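Local coordinates for protein Fe(2+) transporter FeoB (Methanocaldococcus jannaschii, PDB 2WJI) that binds GTP and GDP through its cytosolic G domain, the part in this chain, and probably drives ferrous iron transport across the cell membrane, at residues 7-12 and 61-66; 55-60 and 75-80; 83-88 and 102-107. All coordinates share one frame; numbering follows the deposited sequence.

Contact 1: residues 7-12 and 61-66; sequences ALIGNP and YSLTAN. With GNP (phosphoaminophosphonic acid-guanylate ester), chain C.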
loop_
_atom_site.group_PDB
_atom_site.type_symbol
_atom_site.label_atom_id
_atom_site.label_comp_id
_atom_site.label_asym_id
_atom_site.label_seq_id
_atom_site.Cartn_x
_atom_site.Cartn_y
_atom_site.Cartn_z
ATOM N N ALA A 7 -3.099 -2.368 -6.545
ATOM C CA ALA A 7 -3.151 -0.919 -6.379
ATOM C C ALA A 7 -2.555 -0.511 -5.041
ATOM O O ALA A 7 -2.827 -1.152 -4.028
ATOM C CB ALA A 7 -4.595 -0.416 -6.471
ATOM N N LEU A 8 -1.748 0.551 -5.051
ATOM C CA LEU A 8 -1.232 1.166 -3.834
ATOM C C LEU A 8 -2.139 2.340 -3.472
ATOM O O LEU A 8 -2.471 3.170 -4.327
ATOM C CB LEU A 8 0.194 1.678 -4.051
ATOM C CG LEU A 8 1.177 0.691 -4.696
ATOM C CD1 LEU A 8 2.563 1.314 -4.860
ATOM C CD2 LEU A 8 1.254 -0.604 -3.894
ATOM N N ILE A 9 -2.549 2.413 -2.215
ATOM C CA ILE A 9 -3.404 3.519 -1.795
ATOM C C ILE A 9 -3.066 3.881 -0.372
ATOM O O ILE A 9 -2.661 3.017 0.413
ATOM C CB ILE A 9 -4.906 3.176 -1.925
ATOM C CG1 ILE A 9 -5.760 4.457 -1.882
ATOM C CG2 ILE A 9 -5.335 2.195 -0.840
ATOM C CD1 ILE A 9 -7.234 4.215 -2.140
ATOM N N GLY A 10 -3.179 5.168 -0.049
ATOM C CA GLY A 10 -2.852 5.660 1.277
ATOM C C GLY A 10 -2.849 7.185 1.373
ATOM O O GLY A 10 -2.890 7.886 0.364
ATOM N N ASN A 11 -2.790 7.692 2.596
ATOM C CA ASN A 11 -2.705 9.136 2.859
ATOM C C ASN A 11 -1.557 9.826 2.121
ATOM O O ASN A 11 -0.534 9.205 1.824
ATOM C CB ASN A 11 -2.522 9.382 4.360
ATOM C CG ASN A 11 -3.744 9.011 5.172
ATOM O OD1 ASN A 11 -4.785 8.635 4.625
ATOM N ND2 ASN A 11 -3.622 9.104 6.491
ATOM N N PRO A 12 -1.723 11.119 1.817
ATOM C CA PRO A 12 -0.564 11.888 1.344
ATOM C C PRO A 12 0.680 11.649 2.197
ATOM O O PRO A 12 0.601 11.569 3.431
ATOM C CB PRO A 12 -1.024 13.336 1.522
ATOM C CG PRO A 12 -2.515 13.273 1.332
ATOM C CD PRO A 12 -2.956 11.925 1.855
ATOM N N TYR A 61 -7.243 10.882 1.987
ATOM C CA TYR A 61 -7.469 10.677 3.419
ATOM C C TYR A 61 -8.724 9.845 3.668
ATOM O O TYR A 61 -8.905 9.273 4.749
ATOM C CB TYR A 61 -7.598 12.012 4.149
ATOM C CG TYR A 61 -6.303 12.765 4.314
ATOM C CD1 TYR A 61 -5.314 12.306 5.178
ATOM C CD2 TYR A 61 -6.075 13.943 3.620
ATOM C CE1 TYR A 61 -4.126 13.004 5.340
ATOM C CE2 TYR A 61 -4.894 14.644 3.770
ATOM C CZ TYR A 61 -3.924 14.172 4.630
ATOM O OH TYR A 61 -2.748 14.879 4.773
ATOM N N SER A 62 -9.589 9.792 2.661
ATOM C CA SER A 62 -10.826 9.022 2.733
ATOM C C SER A 62 -11.372 8.785 1.329
ATOM O O SER A 62 -10.794 9.255 0.348
ATOM C CB SER A 62 -11.860 9.761 3.578
ATOM O OG SER A 62 -12.062 11.070 3.081
ATOM N N LEU A 63 -12.487 8.068 1.231
ATOM C CA LEU A 63 -13.091 7.780 -0.071
ATOM C C LEU A 63 -14.511 8.326 -0.233
ATOM O O LEU A 63 -15.375 7.696 -0.849
ATOM C CB LEU A 63 -13.043 6.287 -0.376
ATOM C CG LEU A 63 -11.615 5.772 -0.580
ATOM C CD1 LEU A 63 -11.566 4.263 -0.717
ATOM C CD2 LEU A 63 -10.969 6.445 -1.781
ATOM N N THR A 64 -14.746 9.505 0.318
ATOM C CA THR A 64 -15.978 10.219 0.039
ATOM C C THR A 64 -15.770 10.940 -1.286
ATOM O O THR A 64 -14.776 10.706 -1.966
ATOM C CB THR A 64 -16.308 11.211 1.156
ATOM O OG1 THR A 64 -15.247 12.169 1.270
ATOM C CG2 THR A 64 -16.460 10.469 2.478
ATOM N N ALA A 65 -16.689 11.819 -1.658
ATOM C CA ALA A 65 -16.589 12.489 -2.949
ATOM C C ALA A 65 -16.258 13.971 -2.798
ATOM O O ALA A 65 -17.052 14.831 -3.175
ATOM C CB ALA A 65 -17.880 12.305 -3.733
ATOM N N ASN A 66 -15.075 14.265 -2.265
ATOM C CA ASN A 66 -14.738 15.637 -1.887
ATOM C C ASN A 66 -13.620 16.274 -2.712
ATOM O O ASN A 66 -13.377 17.478 -2.614
ATOM C CB ASN A 66 -14.387 15.708 -0.396
ATOM C CG ASN A 66 -15.576 15.413 0.502
ATOM O OD1 ASN A 66 -15.411 15.083 1.681
ATOM N ND2 ASN A 66 -16.785 15.526 -0.052
HETATM P PG GNP C . 2.150 11.750 -2.134
HETATM O O1G GNP C . 2.141 11.090 -3.475
HETATM O O2G GNP C . 0.854 11.574 -1.363
HETATM O O3G GNP C . 2.469 13.182 -2.488
HETATM N N3B GNP C . 3.352 11.188 -1.232
HETATM P PB GNP C . 3.894 9.683 -1.148
HETATM O O1B GNP C . 2.919 8.849 -0.419
HETATM O O2B GNP C . 4.222 9.236 -2.502
HETATM O O3A GNP C . 5.193 9.682 -0.325
HETATM P PA GNP C . 6.645 9.585 -0.854
HETATM O O1A GNP C . 6.968 8.160 -1.126
HETATM O O2A GNP C . 6.899 10.541 -1.956
HETATM O "O5'" GNP C . 7.534 10.016 0.361
HETATM C "C5'" GNP C . 7.048 10.986 1.279
HETATM C "C4'" GNP C . 8.132 11.327 2.285
HETATM O "O4'" GNP C . 8.255 10.278 3.281
HETATM C "C3'" GNP C . 9.522 11.510 1.685
HETATM O "O3'" GNP C . 10.226 12.501 2.423
HETATM C "C2'" GNP C . 10.154 10.152 1.914
HETATM O "O2'" GNP C . 11.560 10.234 2.010
HETATM C "C1'" GNP C . 9.579 9.804 3.278
HETATM N N9 GNP C . 9.606 8.370 3.512
HETATM C C8 GNP C . 9.169 7.387 2.654
HETATM N N7 GNP C . 9.339 6.185 3.134
HETATM C C5 GNP C . 9.938 6.385 4.378
HETATM C C6 GNP C . 10.360 5.453 5.359
HETATM O O6 GNP C . 10.291 4.214 5.322
HETATM N N1 GNP C . 10.921 6.079 6.476
HETATM C C2 GNP C . 11.057 7.442 6.626
HETATM N N2 GNP C . 11.623 7.863 7.772
HETATM N N3 GNP C . 10.660 8.324 5.714
HETATM C C4 GNP C . 10.115 7.728 4.621
HETATM O O HOH W 1 0.131 13.922 5.029
#
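Pro12 lays its ring over the phenol of Tyr61 at the start of the P-loop, the phosphate-binding turn that follows strand 3-9 in this G domain. The partner segment, 61-66, follows shortly after the DLPG motif (residues 56-59) and leads toward helix 68-80. The contact is CH-pi: Pro12 CD sits 3.7 Å from the centroid of the Tyr61 ring, only 12° off the ring normal, while Pro12 CG leans toward the hydroxyl end and lies 3.7 Å from Tyr61 CE2. Tyr61 reaches this place with CG anti to its own carbonyl carbon (chi1 -73°), which carries the ring back along the P-loop although the CB itself does not aim there. Asn11 has the same kind of first torsion and brings its amide to the ring's CD1 corner, with Asn11 CG 3.6 Å from Tyr61 CD1. Amide and ring planes are 53° apart, so the two groups meet obliquely and do not stack. Deeper in, Ile9 and Leu63 meet only loosely through their methyl ends, Ile9 CD1 to Leu63 CD2 at 4.4 Å; Leu104 of helix 94-106 packs on both. The Leu63 backbone N is hydrogen-bonded to Gln103 of that helix, and the Asn11 carbonyl oxygen accepts from Lys16 NZ, which also binds the nucleotide. The GTP analogue lies close by on the P-loop side, Pro12 CA being 3.1 Å from its gamma-phosphate oxygen O2G. Beyond the hydroxyl end of the ring one water bridges the two segments: it donates to Pro12 O at 2.9 Å and pairs with Tyr61 OH at 3.0 Å.

Contact 2: residues 55-60 and 75-80; sequences VDLPGV and DYIINE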
loop_
_atom_site.group_PDB
_atom_site.type_symbol
_atom_site.label_atom_id
_atom_site.label_comp_id
_atom_site.label_asym_id
_atom_site.label_seq_id
_atom_site.Cartn_x
_atom_site.Cartn_y
_atom_site.Cartn_z
ATOM N N VAL A 55 -0.329 -0.210 -9.740
ATOM C CA VAL A 55 -0.779 1.152 -9.991
ATOM C C VAL A 55 -0.759 1.949 -8.690
ATOM O O VAL A 55 -1.227 1.472 -7.650
ATOM C CB VAL A 55 -2.191 1.190 -10.615
ATOM C CG1 VAL A 55 -3.201 0.570 -9.674
ATOM C CG2 VAL A 55 -2.586 2.617 -10.950
ATOM N N ASP A 56 -0.204 3.157 -8.760
ATOM C CA ASP A 56 -0.055 4.030 -7.608
ATOM C C ASP A 56 -1.188 5.047 -7.674
ATOM O O ASP A 56 -1.198 5.910 -8.552
ATOM C CB ASP A 56 1.302 4.732 -7.678
ATOM C CG ASP A 56 1.701 5.398 -6.362
ATOM O OD1 ASP A 56 0.910 5.363 -5.397
ATOM O OD2 ASP A 56 2.822 5.959 -6.294
ATOM N N LEU A 57 -2.150 4.922 -6.765
ATOM C CA LEU A 57 -3.316 5.802 -6.747
ATOM C C LEU A 57 -3.012 7.088 -5.995
ATOM O O LEU A 57 -2.168 7.104 -5.077
ATOM C CB LEU A 57 -4.533 5.095 -6.131
ATOM C CG LEU A 57 -5.064 3.859 -6.872
ATOM C CD1 LEU A 57 -6.101 3.115 -6.031
ATOM C CD2 LEU A 57 -5.650 4.235 -8.231
ATOM N N PRO A 58 -3.697 8.177 -6.382
ATOM C CA PRO A 58 -3.508 9.486 -5.761
ATOM C C PRO A 58 -3.735 9.415 -4.258
ATOM O O PRO A 58 -4.648 8.715 -3.804
ATOM C CB PRO A 58 -4.600 10.349 -6.414
ATOM C CG PRO A 58 -4.921 9.662 -7.705
ATOM C CD PRO A 58 -4.721 8.200 -7.447
ATOM N N GLY A 59 -2.905 10.126 -3.502
ATOM C CA GLY A 59 -3.017 10.166 -2.055
ATOM C C GLY A 59 -4.365 10.697 -1.610
ATOM O O GLY A 59 -4.826 11.746 -2.083
ATOM N N VAL A 60 -5.006 9.972 -0.700
ATOM C CA VAL A 60 -6.315 10.370 -0.197
ATOM C C VAL A 60 -6.406 10.109 1.301
ATOM O O VAL A 60 -5.713 9.233 1.827
ATOM C CB VAL A 60 -7.456 9.623 -0.919
ATOM C CG1 VAL A 60 -7.552 10.077 -2.377
ATOM C CG2 VAL A 60 -7.247 8.111 -0.842
ATOM N N ASP A 75 -13.305 5.199 -7.824
ATOM C CA ASP A 75 -13.725 4.604 -9.093
ATOM C C ASP A 75 -12.816 3.448 -9.499
ATOM O O ASP A 75 -13.282 2.447 -10.061
ATOM C CB ASP A 75 -13.747 5.652 -10.208
ATOM C CG ASP A 75 -14.903 6.636 -10.071
ATOM O OD1 ASP A 75 -14.962 7.592 -10.876
ATOM O OD2 ASP A 75 -15.749 6.456 -9.164
ATOM N N TYR A 76 -11.520 3.577 -9.220
ATOM C CA TYR A 76 -10.594 2.513 -9.590
ATOM C C TYR A 76 -10.893 1.227 -8.824
ATOM O O TYR A 76 -10.998 0.150 -9.410
ATOM C CB TYR A 76 -9.136 2.926 -9.383
ATOM C CG TYR A 76 -8.183 1.846 -9.837
ATOM C CD1 TYR A 76 -7.783 1.756 -11.164
ATOM C CD2 TYR A 76 -7.707 0.891 -8.943
ATOM C CE1 TYR A 76 -6.922 0.753 -11.583
ATOM C CE2 TYR A 76 -6.855 -0.100 -9.351
ATOM C CZ TYR A 76 -6.464 -0.172 -10.671
ATOM O OH TYR A 76 -5.608 -1.178 -11.069
ATOM N N ILE A 77 -11.043 1.338 -7.511
ATOM C CA ILE A 77 -11.280 0.152 -6.697
ATOM C C ILE A 77 -12.599 -0.541 -7.054
ATOM O O ILE A 77 -12.654 -1.765 -7.169
ATOM C CB ILE A 77 -11.221 0.482 -5.197
ATOM C CG1 ILE A 77 -9.788 0.850 -4.805
ATOM C CG2 ILE A 77 -11.699 -0.698 -4.369
ATOM C CD1 ILE A 77 -9.659 1.372 -3.408
ATOM N N ILE A 78 -13.646 0.254 -7.247
ATOM C CA ILE A 78 -14.983 -0.258 -7.562
ATOM C C ILE A 78 -15.109 -0.846 -8.964
ATOM O O ILE A 78 -15.663 -1.929 -9.153
ATOM C CB ILE A 78 -16.048 0.857 -7.420
ATOM C CG1 ILE A 78 -16.305 1.167 -5.946
ATOM C CG2 ILE A 78 -17.340 0.449 -8.108
ATOM C CD1 ILE A 78 -16.832 -0.015 -5.160
ATOM N N ASN A 79 -14.616 -0.116 -9.954
ATOM C CA ASN A 79 -14.802 -0.514 -11.343
ATOM C C ASN A 79 -13.669 -1.376 -11.891
ATOM O O ASN A 79 -13.903 -2.279 -12.687
ATOM C CB ASN A 79 -14.997 0.726 -12.211
ATOM C CG ASN A 79 -16.179 1.560 -11.758
ATOM O OD1 ASN A 79 -17.204 1.017 -11.345
ATOM N ND2 ASN A 79 -16.037 2.883 -11.813
ATOM N N GLU A 80 -12.440 -1.100 -11.469
ATOM C CA GLU A 80 -11.292 -1.862 -11.964
ATOM C C GLU A 80 -11.031 -3.128 -11.156
ATOM O O GLU A 80 -10.338 -4.040 -11.617
ATOM C CB GLU A 80 -10.036 -0.985 -12.009
ATOM C CG GLU A 80 -10.116 0.142 -13.031
ATOM C CD GLU A 80 -10.568 -0.343 -14.403
ATOM O OE1 GLU A 80 -10.144 -1.436 -14.823
ATOM O OE2 GLU A 80 -11.342 0.374 -15.067
#
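Tyr76 and Val55 lie alongside each other, pointing opposite ways, the phenol of Tyr76 reaching from its helix to the last residues of strand 50-56. Val55 CG1 does the touching, 3.3 Å from Tyr76 OH and 3.5 Å from Tyr76 CZ, an oblique approach to the hydroxyl end of the ring. That methyl is the branch that sits over the backbone, flanked by N and C (chi1 61°); CG2 takes the place anti to the N and makes no close contact with the tyrosine. Tyr76 extends toward the strand because its CG is anti to the backbone N (chi1 -177°). Leu57 crosses the same side chain at about a right angle, nearer its root: Leu57 CD2 lies 3.8 Å from Tyr76 CG and Leu57 CD1 lies 4.0 Å from Tyr76 CD2. The contact thus joins helix 68-80 to the end of strand 50-56 and the DLPG motif of a P-loop GTPase, where Asp56 to Gly59 are predicted to bind GTP. Four residues on, Glu80 CB sits 3.5 Å above one face of the Tyr76 ring, offset toward its rim. Ala7 of strand 3-9 touches Val55, Leu57 and Tyr76 alike. With an alanine in place of Tyr76, Val55 CG1 and Leu57 CD2 would probably lose the ring they pack on, and a gap would open between helix and strand. Ile77, one residue on, approaches more loosely, its CG1 4.5 Å from Leu57 CD1.

Contact 3: residues 83-88 and 102-107; sequences DLVVNI and LQLMEM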
loop_
_atom_site.group_PDB
_atom_site.type_symbol
_atom_site.label_atom_id
_atom_site.label_comp_id
_atom_site.label_asym_id
_atom_site.label_seq_id
_atom_site.Cartn_x
_atom_site.Cartn_y
_atom_site.Cartn_z
ATOM N N ASP A 83 -6.972 -7.079 -7.855
ATOM C CA ASP A 83 -6.841 -8.343 -7.134
ATOM C C ASP A 83 -6.409 -8.108 -5.686
ATOM O O ASP A 83 -6.764 -8.868 -4.786
ATOM C CB ASP A 83 -5.830 -9.258 -7.832
ATOM C CG ASP A 83 -6.300 -9.702 -9.210
ATOM O OD1 ASP A 83 -7.408 -10.272 -9.311
ATOM O OD2 ASP A 83 -5.559 -9.479 -10.190
ATOM N N LEU A 84 -5.640 -7.051 -5.460
ATOM C CA LEU A 84 -5.212 -6.713 -4.106
ATOM C C LEU A 84 -5.082 -5.206 -3.973
ATOM O O LEU A 84 -4.551 -4.542 -4.865
ATOM C CB LEU A 84 -3.864 -7.390 -3.771
ATOM C CG LEU A 84 -3.235 -7.076 -2.404
ATOM C CD1 LEU A 84 -4.160 -7.495 -1.273
ATOM C CD2 LEU A 84 -1.852 -7.734 -2.228
ATOM N N VAL A 85 -5.580 -4.667 -2.866
ATOM C CA VAL A 85 -5.329 -3.272 -2.539
ATOM C C VAL A 85 -4.290 -3.252 -1.429
ATOM O O VAL A 85 -4.513 -3.813 -0.352
ATOM C CB VAL A 85 -6.616 -2.539 -2.103
ATOM C CG1 VAL A 85 -6.291 -1.143 -1.561
ATOM C CG2 VAL A 85 -7.599 -2.441 -3.269
ATOM N N VAL A 86 -3.140 -2.644 -1.708
ATOM C CA VAL A 86 -2.091 -2.524 -0.713
ATOM C C VAL A 86 -2.241 -1.163 -0.033
ATOM O O VAL A 86 -1.902 -0.122 -0.605
ATOM C CB VAL A 86 -0.675 -2.680 -1.325
ATOM C CG1 VAL A 86 0.384 -2.491 -0.267
ATOM C CG2 VAL A 86 -0.505 -4.051 -1.972
ATOM N N ASN A 87 -2.778 -1.172 1.180
ATOM C CA ASN A 87 -3.026 0.066 1.905
ATOM C C ASN A 87 -1.763 0.440 2.673
ATOM O O ASN A 87 -1.386 -0.221 3.657
ATOM C CB ASN A 87 -4.241 -0.094 2.827
ATOM C CG ASN A 87 -4.568 1.168 3.617
ATOM O OD1 ASN A 87 -4.224 2.295 3.230
ATOM N ND2 ASN A 87 -5.252 0.977 4.739
ATOM N N ILE A 88 -1.090 1.480 2.192
ATOM C CA ILE A 88 0.155 1.925 2.814
ATOM C C ILE A 88 -0.172 2.917 3.911
ATOM O O ILE A 88 -0.880 3.902 3.681
ATOM C CB ILE A 88 1.106 2.559 1.789
ATOM C CG1 ILE A 88 1.496 1.507 0.742
ATOM C CG2 ILE A 88 2.341 3.131 2.494
ATOM C CD1 ILE A 88 2.001 2.079 -0.561
ATOM N N LEU A 102 -10.583 1.770 7.154
ATOM C CA LEU A 102 -11.931 1.280 7.456
ATOM C C LEU A 102 -12.874 1.360 6.266
ATOM O O LEU A 102 -13.692 0.461 6.054
ATOM C CB LEU A 102 -12.528 2.041 8.644
ATOM C CG LEU A 102 -12.223 1.483 10.036
ATOM C CD1 LEU A 102 -10.855 0.814 10.084
ATOM C CD2 LEU A 102 -12.308 2.590 11.071
ATOM N N GLN A 103 -12.773 2.443 5.500
ATOM C CA GLN A 103 -13.583 2.585 4.295
ATOM C C GLN A 103 -13.232 1.526 3.243
ATOM O O GLN A 103 -14.110 1.033 2.530
ATOM C CB GLN A 103 -13.453 4.000 3.724
ATOM C CG GLN A 103 -13.923 5.093 4.692
ATOM C CD GLN A 103 -13.810 6.491 4.115
ATOM O OE1 GLN A 103 -13.603 6.667 2.917
ATOM N NE2 GLN A 103 -13.951 7.496 4.971
ATOM N N LEU A 104 -11.950 1.167 3.156
ATOM C CA LEU A 104 -11.518 0.125 2.222
ATOM C C LEU A 104 -12.093 -1.235 2.600
ATOM O O LEU A 104 -12.536 -1.994 1.735
ATOM C CB LEU A 104 -9.990 0.057 2.145
ATOM C CG LEU A 104 -9.328 1.310 1.566
ATOM C CD1 LEU A 104 -7.806 1.250 1.722
ATOM C CD2 LEU A 104 -9.715 1.462 0.106
ATOM N N MET A 105 -12.085 -1.542 3.892
ATOM C CA MET A 105 -12.692 -2.772 4.378
ATOM C C MET A 105 -14.184 -2.776 4.065
ATOM O O MET A 105 -14.738 -3.781 3.609
ATOM C CB MET A 105 -12.484 -2.912 5.884
ATOM C CG MET A 105 -11.040 -3.050 6.299
ATOM S SD MET A 105 -10.844 -2.930 8.087
ATOM C CE MET A 105 -9.141 -3.430 8.284
ATOM N N GLU A 106 -14.830 -1.638 4.302
ATOM C CA GLU A 106 -16.270 -1.530 4.113
ATOM C C GLU A 106 -16.698 -1.839 2.683
ATOM O O GLU A 106 -17.748 -2.442 2.463
ATOM C CB GLU A 106 -16.768 -0.144 4.533
ATOM C CG GLU A 106 -18.271 0.023 4.433
ATOM C CD GLU A 106 -18.802 1.081 5.374
ATOM O OE1 GLU A 106 -19.966 1.504 5.199
ATOM O OE2 GLU A 106 -18.058 1.489 6.293
ATOM N N MET A 107 -15.887 -1.437 1.710
ATOM C CA MET A 107 -16.267 -1.631 0.315
ATOM C C MET A 107 -15.892 -3.010 -0.228
ATOM O O MET A 107 -16.075 -3.288 -1.414
ATOM C CB MET A 107 -15.715 -0.511 -0.571
ATOM C CG MET A 107 -14.220 -0.324 -0.517
ATOM S SD MET A 107 -13.761 1.265 -1.238
ATOM C CE MET A 107 -14.354 1.075 -2.914
#
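Leu104 carries the whole helix side of this contact through one methyl, CD1, which meets the side chains of Asn87 and Val85 on strand 84-90. The closer part is at Asn87: Leu104 CD1 lies 3.8 Å from Asn87 CG, and Asn87 CB is 4.0 Å from the same methyl. An apolar carbon thus rests against the amide group without a hydrogen bond. In Asn87, CG anti to the backbone N (chi1 -180°) sets the amide against that methyl, and Leu104 comes to it at a slant. Two residues back along the strand, Val85 makes the looser half, its CG1 4.3 Å from Leu104 CD1. Strand 84-90 and helix 94-106 are the first two elements of a beta-alpha-beta unit completed by strand 111-116, the arrangement on which the P-loop GTPase core is built. The CB atoms of Val85 and Asn87 point toward the helix, that of Val86 between them away. Leu104 is also enclosed from another quarter, by Ile77 of helix 68-80. Toward solvent the helix has a different character: Leu102 and Glu106 are exposed, and the CB of Leu102 points away from the strand. Their backbones are joined by a helical hydrogen bond, Glu106 N to Leu102 O at 3.0 Å.

In the fold
The three contacts share the central sheet, in which strand 3-9 lies between strands 50-56 and 84-90. Contacts 1 and 2, with centres 8 Å apart, are tied by probable backbone hydrogen bonds, Leu8 N to Val55 O at 2.8 Å and Leu8 O to Leu57 N at 3.0 Å. Contact 3 lies about 10 Å, centre to centre, from each of the others; a probable hydrogen bond from Val86 N to Ala7 O, 2.8 Å, ties it to contact 1, and Ile77 CD1 packs on Leu104 CD2 at 3.5 Å to join it to contact 2. Contact 1 touches the nucleotide, whereas the side chains of Leu57 and Asn87 stay about 9 and 10 Å from it.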